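Local structure of specific mitochondrial acyl carrier protein (Toxoplasma, 3CE7) at residues T74-D77 / E78-D81. The protein is an acyl carrier protein that probably takes part in mitochondrial fatty acid synthesis. Sequence-based numbering, arbitrary orientation.
Sequences TVPD and EVAD
Glu78 folds back over the start of its own helix to meet Pro76. Its CB meets no more than the preceding peptide, at a distance from Asp77 C that the backbone fixes. Chi1 (-44°) puts CG beside the backbone N, and a bend at chi2 (84°) then returns the chain toward the N-terminal end, so that CD passes beside Pro76 CB. In the carboxylate, OE1 rests 3.6 Å from Pro76 CB, while OE2 comes within 3.2 Å of Asp77 N at an angle too poor for a hydrogen bond. Pro76 offers its carbonyl to the turn: Ala80 N donates to Pro76 O at 3.0 Å, almost straight (174°), and Val79 N adds a weak second bond. Asp81 N continues the pattern to Asp77 O at 2.8 Å. On the inner side, Val75 CG1, anti to its backbone nitrogen, reaches Val79 CG1 and Ala80 CB, each at 3.8 Å; the two valines cross at about a right angle. Phe92 of helix 86-98 and Val64 of helix 57-71 extend this apolar patch. The arrangement is that of the short third helix in the four-helix acyl carrier protein fold, with Pro76 at its N-cap position.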
loop_
_atom_site.group_PDB
_atom_site.type_symbol
_atom_site.label_atom_id
_atom_site.label_comp_id
_atom_site.label_asym_id
_atom_site.label_seq_id
_atom_site.Cartn_x
_atom_site.Cartn_y
_atom_site.Cartn_z
ATOM N N THR A 74 5.019 11.266 3.713
ATOM C CA THR A 74 4.433 11.197 5.050
ATOM C C THR A 74 2.942 10.951 4.905
ATOM O O THR A 74 2.240 11.727 4.252
ATOM C CB THR A 74 4.655 12.501 5.847
ATOM O OG1 THR A 74 6.061 12.727 5.984
ATOM C CG2 THR A 74 4.027 12.403 7.228
ATOM N N VAL A 75 2.476 9.865 5.517
ATOM C CA VAL A 75 1.056 9.544 5.529
ATOM C C VAL A 75 0.504 9.900 6.909
ATOM O O VAL A 75 0.844 9.243 7.892
ATOM C CB VAL A 75 0.810 8.050 5.224
ATOM C CG1 VAL A 75 -0.687 7.751 5.159
ATOM C CG2 VAL A 75 1.503 7.650 3.919
ATOM N N PRO A 76 -0.334 10.947 6.986
ATOM C CA PRO A 76 -1.013 11.279 8.248
ATOM C C PRO A 76 -1.912 10.143 8.739
ATOM O O PRO A 76 -2.442 9.376 7.933
ATOM C CB PRO A 76 -1.863 12.498 7.888
ATOM C CG PRO A 76 -1.263 13.048 6.635
ATOM C CD PRO A 76 -0.674 11.892 5.907
ATOM N N ASP A 77 -2.091 10.046 10.053
ATOM C CA ASP A 77 -2.901 8.976 10.635
ATOM C C ASP A 77 -4.314 8.957 10.051
ATOM O O ASP A 77 -4.875 7.884 9.804
ATOM C CB ASP A 77 -2.969 9.118 12.162
ATOM C CG ASP A 77 -1.662 8.747 12.854
ATOM O OD1 ASP A 77 -0.798 8.082 12.242
ATOM O OD2 ASP A 77 -1.506 9.115 14.038
ATOM N N GLU A 78 -4.874 10.144 9.831
ATOM C CA GLU A 78 -6.233 10.309 9.293
ATOM C C GLU A 78 -6.368 9.661 7.915
ATOM O O GLU A 78 -7.406 9.092 7.579
ATOM C CB GLU A 78 -6.603 11.793 9.196
ATOM C CG GLU A 78 -6.233 12.647 10.417
ATOM C CD GLU A 78 -4.786 13.123 10.388
ATOM O OE1 GLU A 78 -4.503 14.152 9.732
ATOM O OE2 GLU A 78 -3.932 12.472 11.034
ATOM N N VAL A 79 -5.305 9.762 7.120
ATOM C CA VAL A 79 -5.272 9.131 5.800
ATOM C C VAL A 79 -5.090 7.614 5.938
ATOM O O VAL A 79 -5.880 6.833 5.390
ATOM C CB VAL A 79 -4.149 9.745 4.913
ATOM C CG1 VAL A 79 -3.966 8.948 3.640
ATOM C CG2 VAL A 79 -4.451 11.188 4.596
ATOM N N ALA A 80 -4.059 7.203 6.680
ATOM C CA ALA A 80 -3.755 5.783 6.875
ATOM C C ALA A 80 -4.952 5.009 7.439
ATOM O O ALA A 80 -5.235 3.890 7.013
ATOM C CB ALA A 80 -2.529 5.624 7.772
ATOM N N ASP A 81 -5.667 5.628 8.379
ATOM C CA ASP A 81 -6.814 4.986 9.011
ATOM C C ASP A 81 -7.966 4.757 8.045
ATOM O O ASP A 81 -8.865 3.968 8.336
ATOM C CB ASP A 81 -7.295 5.801 10.211
ATOM C CG ASP A 81 -6.292 5.802 11.348
ATOM O OD1 ASP A 81 -5.399 4.925 11.377
ATOM O OD2 ASP A 81 -6.399 6.688 12.220
#